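Local coordinates for protein probable UbiX-like flavin prenyltransferase (Escherichia coli, PDB 1SBZ) that probably transfers a dimethylallyl group to reduced FMN, making the prenylated flavin cofactor that a phenolic acid decarboxylase needs, at residues P85-M88 / K89-A92; V34-K37 / W38-T41. All blocks are in the same frame, centred on the assembly; numbering follows the deposited sequence.

Interaction 1 of 2, residues P85-M88 / K89-A92. With FMN (flavin mononucleotide), chain H.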
# COMPACT_ATOMS: atom_id res chain seq x y z
N PRO D 85 -2.84 -32.99 0.92
CA PRO D 85 -2.07 -31.75 1.05
C PRO D 85 -2.55 -30.76 -0.00
O PRO D 85 -3.25 -31.16 -0.94
CB PRO D 85 -0.65 -32.19 0.71
CG PRO D 85 -0.85 -33.32 -0.26
CD PRO D 85 -2.08 -34.04 0.23
N CYS D 86 -2.16 -29.50 0.15
CA CYS D 86 -2.51 -28.47 -0.82
C CYS D 86 -1.26 -28.04 -1.58
O CYS D 86 -0.27 -27.60 -0.98
CB CYS D 86 -3.19 -27.28 -0.13
SG CYS D 86 -3.67 -25.93 -1.24
N SER D 87 -1.28 -28.22 -2.89
CA SER D 87 -0.17 -27.83 -3.74
C SER D 87 -0.17 -26.32 -3.91
O SER D 87 -1.17 -25.65 -3.62
CB SER D 87 -0.33 -28.49 -5.11
OG SER D 87 -1.40 -27.88 -5.81
N MSE D 88 0.94 -25.80 -4.42
CA MSE D 88 1.11 -24.37 -4.67
C MSE D 88 0.22 -23.88 -5.80
O MSE D 88 -0.28 -22.76 -5.76
CB MSE D 88 2.58 -24.03 -4.95
CG MSE D 88 3.51 -24.32 -3.77
SE MSE D 88 3.04 -23.38 -2.10
CE MSE D 88 1.97 -24.80 -1.17
N LYS D 89 0.00 -24.74 -6.80
CA LYS D 89 -0.91 -24.43 -7.89
C LYS D 89 -2.35 -24.26 -7.38
O LYS D 89 -3.03 -23.29 -7.71
CB LYS D 89 -0.80 -25.49 -9.02
CG LYS D 89 -2.03 -26.35 -9.32
CD LYS D 89 -2.92 -25.70 -10.34
CE LYS D 89 -3.67 -26.72 -11.16
NZ LYS D 89 -4.92 -27.21 -10.53
N THR D 90 -2.80 -25.19 -6.55
CA THR D 90 -4.15 -25.11 -6.01
C THR D 90 -4.30 -23.91 -5.08
O THR D 90 -5.29 -23.18 -5.15
CB THR D 90 -4.53 -26.43 -5.31
OG1 THR D 90 -4.80 -27.42 -6.32
CG2 THR D 90 -5.85 -26.30 -4.58
N LEU D 91 -3.31 -23.71 -4.22
CA LEU D 91 -3.23 -22.53 -3.34
C LEU D 91 -3.36 -21.23 -4.15
O LEU D 91 -4.15 -20.35 -3.80
CB LEU D 91 -1.91 -22.56 -2.56
CG LEU D 91 -1.54 -21.54 -1.46
CD1 LEU D 91 -1.21 -20.22 -2.04
CD2 LEU D 91 -2.61 -21.39 -0.41
N ALA D 92 -2.58 -21.13 -5.22
CA ALA D 92 -2.57 -19.96 -6.09
C ALA D 92 -3.92 -19.74 -6.78
O ALA D 92 -4.36 -18.60 -6.91
CB ALA D 92 -1.47 -20.09 -7.12
N1 FMN H . 3.65 -29.26 -6.13
C2 FMN H . 3.73 -28.51 -4.98
O2 FMN H . 3.28 -27.37 -5.01
N3 FMN H . 4.31 -29.03 -3.84
C4 FMN H . 4.81 -30.33 -3.85
O4 FMN H . 5.08 -30.87 -2.78
C4A FMN H . 4.72 -31.10 -5.03
N5 FMN H . 5.19 -32.40 -5.08
C5A FMN H . 5.08 -33.14 -6.26
C6 FMN H . 5.56 -34.45 -6.30
C7 FMN H . 5.45 -35.21 -7.48
C7M FMN H . 5.63 -36.71 -7.38
C8 FMN H . 4.86 -34.64 -8.62
C8M FMN H . 4.49 -35.48 -9.81
C9 FMN H . 4.39 -33.34 -8.56
C9A FMN H . 4.49 -32.58 -7.39
N10 FMN H . 4.02 -31.27 -7.34
C10 FMN H . 4.13 -30.55 -6.17
C1' FMN H . 3.63 -30.57 -8.62
C2' FMN H . 2.11 -30.55 -8.75
O2' FMN H . 1.62 -31.87 -8.70
C3' FMN H . 1.65 -29.82 -10.02
O3' FMN H . 1.88 -28.43 -9.88
C4' FMN H . 0.18 -30.09 -10.38
O4' FMN H . -0.22 -29.27 -11.46
C5' FMN H . -0.77 -29.83 -9.21
O5' FMN H . -2.11 -29.87 -9.67
P FMN H . -3.29 -30.05 -8.59
O1P FMN H . -3.20 -31.47 -8.06
O2P FMN H . -4.58 -29.78 -9.29
O3P FMN H . -3.08 -29.05 -7.46
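Ser87 and Thr90 turn their hydroxyls to the same phosphate oxygen of FMN across the first turn of helix 88-96. Ser87 OG donates to O3P at 2.6 Å and, in the other direction, accepts the backbone N-H of Thr90 at 3.1 Å in a nearly straight bond (166°), so one atom caps the helix and holds the ligand. This double role follows from a chi1 of 71°, which tucks OG between the backbone N and the carbonyl carbon. Thr90 OG1 reaches O3P from the helix side, also at 2.6 Å, and has a further hydrogen bond to Thr8 OG1. Lys89 takes a different path: its chain curls alongside the phosphate, CG passing O3P and the ammonium NZ meeting O2P at 2.9 Å. Two neighbouring oxygens are thus gripped by three side chains, and the positive charge of Lys89 together with the start of the helix probably stabilises the phosphate. Met88, a selenomethionine, faces the flavin with its backbone, N donating to the ring carbonyl O2 (2.9 Å, 172°), while CB and CG lie against the same oxygen. Beyond Thr90, away from the phosphate, Cys86 SG packs against Leu91 CB at 4.0 Å; the regular helical bonds Leu91 N to Ser87 O and Ala92 N to Met88 O fix the turn. This is the N-terminal end of a helix following a strand of a parallel sheet, which here forms part of the FMN pocket, with Ser87 to Thr90 holding the phosphate and the flavin O2.

Interaction 2 of 2, residues V34-K37 / W38-T41. With FMN (flavin mononucleotide), chain H.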
# COMPACT_ATOMS: atom_id res chain seq x y z
N VAL D 34 -12.82 -34.70 -3.04
CA VAL D 34 -12.47 -34.35 -4.42
C VAL D 34 -10.97 -34.56 -4.60
O VAL D 34 -10.17 -33.82 -4.03
CB VAL D 34 -12.85 -32.90 -4.79
CG1 VAL D 34 -12.79 -32.70 -6.30
CG2 VAL D 34 -14.22 -32.54 -4.30
N MSE D 35 -10.60 -35.56 -5.39
CA MSE D 35 -9.19 -35.81 -5.71
C MSE D 35 -8.87 -35.21 -7.08
O MSE D 35 -9.55 -35.50 -8.06
CB MSE D 35 -8.88 -37.31 -5.74
CG MSE D 35 -8.98 -38.02 -4.41
SE MSE D 35 -8.76 -39.97 -4.63
CE MSE D 35 -10.43 -40.33 -5.60
N SER D 36 -7.83 -34.37 -7.14
CA SER D 36 -7.37 -33.82 -8.41
C SER D 36 -6.71 -34.91 -9.23
O SER D 36 -6.39 -35.97 -8.70
CB SER D 36 -6.37 -32.69 -8.16
OG SER D 36 -5.14 -33.19 -7.69
N LYS D 37 -6.50 -34.66 -10.52
CA LYS D 37 -5.77 -35.60 -11.38
C LYS D 37 -4.41 -35.94 -10.77
O LYS D 37 -4.03 -37.12 -10.69
CB LYS D 37 -5.62 -35.03 -12.79
CG LYS D 37 -5.04 -36.00 -13.83
CD LYS D 37 -3.57 -35.70 -14.12
CE LYS D 37 -2.94 -36.75 -15.05
NZ LYS D 37 -3.77 -37.04 -16.27
N TRP D 38 -3.68 -34.93 -10.32
CA TRP D 38 -2.33 -35.18 -9.80
C TRP D 38 -2.30 -35.82 -8.42
O TRP D 38 -1.34 -36.51 -8.08
CB TRP D 38 -1.45 -33.93 -9.92
CG TRP D 38 -1.07 -33.70 -11.36
CD1 TRP D 38 -1.60 -32.77 -12.21
CD2 TRP D 38 -0.14 -34.46 -12.13
NE1 TRP D 38 -1.03 -32.88 -13.45
CE2 TRP D 38 -0.13 -33.92 -13.44
CE3 TRP D 38 0.71 -35.55 -11.85
CZ2 TRP D 38 0.69 -34.42 -14.46
CZ3 TRP D 38 1.53 -36.05 -12.87
CH2 TRP D 38 1.51 -35.48 -14.16
N ALA D 39 -3.36 -35.63 -7.63
CA ALA D 39 -3.49 -36.32 -6.34
C ALA D 39 -3.58 -37.82 -6.55
O ALA D 39 -2.97 -38.59 -5.81
CB ALA D 39 -4.70 -35.81 -5.59
N LYS D 40 -4.34 -38.24 -7.56
CA LYS D 40 -4.45 -39.66 -7.92
C LYS D 40 -3.09 -40.29 -8.22
O LYS D 40 -2.80 -41.37 -7.73
CB LYS D 40 -5.41 -39.84 -9.10
CG LYS D 40 -6.83 -39.42 -8.78
CD LYS D 40 -7.74 -39.52 -10.01
CE LYS D 40 -9.18 -39.20 -9.64
NZ LYS D 40 -9.51 -37.74 -9.71
N THR D 41 -2.28 -39.59 -9.00
CA THR D 41 -0.91 -39.99 -9.30
C THR D 41 -0.06 -40.09 -8.02
O THR D 41 0.72 -41.04 -7.84
CB THR D 41 -0.27 -38.97 -10.25
OG1 THR D 41 -1.04 -38.86 -11.46
CG2 THR D 41 1.09 -39.44 -10.74
N1 FMN H . 3.65 -29.26 -6.13
C2 FMN H . 3.73 -28.51 -4.98
O2 FMN H . 3.28 -27.37 -5.01
N3 FMN H . 4.31 -29.03 -3.84
C4 FMN H . 4.81 -30.33 -3.85
O4 FMN H . 5.08 -30.87 -2.78
C4A FMN H . 4.72 -31.10 -5.03
N5 FMN H . 5.19 -32.40 -5.08
C5A FMN H . 5.08 -33.14 -6.26
C6 FMN H . 5.56 -34.45 -6.30
C7 FMN H . 5.45 -35.21 -7.48
C7M FMN H . 5.63 -36.71 -7.38
C8 FMN H . 4.86 -34.64 -8.62
C8M FMN H . 4.49 -35.48 -9.81
C9 FMN H . 4.39 -33.34 -8.56
C9A FMN H . 4.49 -32.58 -7.39
N10 FMN H . 4.02 -31.27 -7.34
C10 FMN H . 4.13 -30.55 -6.17
C1' FMN H . 3.63 -30.57 -8.62
C2' FMN H . 2.11 -30.55 -8.75
O2' FMN H . 1.62 -31.87 -8.70
C3' FMN H . 1.65 -29.82 -10.02
O3' FMN H . 1.88 -28.43 -9.88
C4' FMN H . 0.18 -30.09 -10.38
O4' FMN H . -0.22 -29.27 -11.46
C5' FMN H . -0.77 -29.83 -9.21
O5' FMN H . -2.11 -29.87 -9.67
P FMN H . -3.29 -30.05 -8.59
O1P FMN H . -3.20 -31.47 -8.06
O2P FMN H . -4.58 -29.78 -9.29
O3P FMN H . -3.08 -29.05 -7.46
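Lys40 folds back from the first turn of helix 37-46 to the strand that precedes it. CB lies 3.4 Å from Lys37 O, CG approaches Ser36 O, and CD continues past that same carbonyl. CE then comes near Met35 O, where the ammonium NZ donates a hydrogen bond of 2.8 Å. The chain is extended through chi2 and chi3 and bends only at chi4 (87°), which brings NZ onto the last carbonyl of the strand from above its plane, 48° out of it. The backbone N of Lys40 makes the regular first-turn helical bond to Ser36 O, so it is the side chain that carries this residue's link to the strand. Ser36 stands at the N-cap: OG accepts from Ala39 N at 3.0 Å and donates to FMN O1P at 2.6 Å, while Ala39 CB rests against the same hydroxyl.

On another side of the turn, Lys37 and Trp38 lie side by side and point the same way. Lys37 CD sits over one face of the indole, 3.9 Å from the centroid of the five-membered ring and 10° off its normal, a CH-pi contact; NZ is farther out and adds at most a weak cation-pi attraction. The ring is also near the FMN ribityl chain, Trp38 CD1 lying 3.7 Å from C4', and Trp38 CB lies near FMN O1P. Trp38 further packs on Ala65 of a second subunit, placing this side of the pocket at a subunit interface. A serine N-cap that binds phosphate where a parallel strand gives way to its helix belongs to a Rossmann-like fold, whose strand-to-helix junctions here hold the cofactor phosphate.

Overall arrangement
Interaction 2 comes first along the chain, at the end of strand 30-35 and the start of helix 37-46; interaction 1 follows at the end of strand 80-86 and the start of helix 88-96. Both strands belong to one parallel sheet of Rossmann-like order 3-2-1-4-5-6, with strand 2-7 between them; the order reverses direction between strands 2-7 and 80-86. The centres lie about 12 Å apart and the nearest atoms about 6 Å apart, so the two do not touch each other but meet through FMN, dividing its phosphate between them. Gln67 of a second subunit also bonds to FMN, so the site lies at a subunit interface.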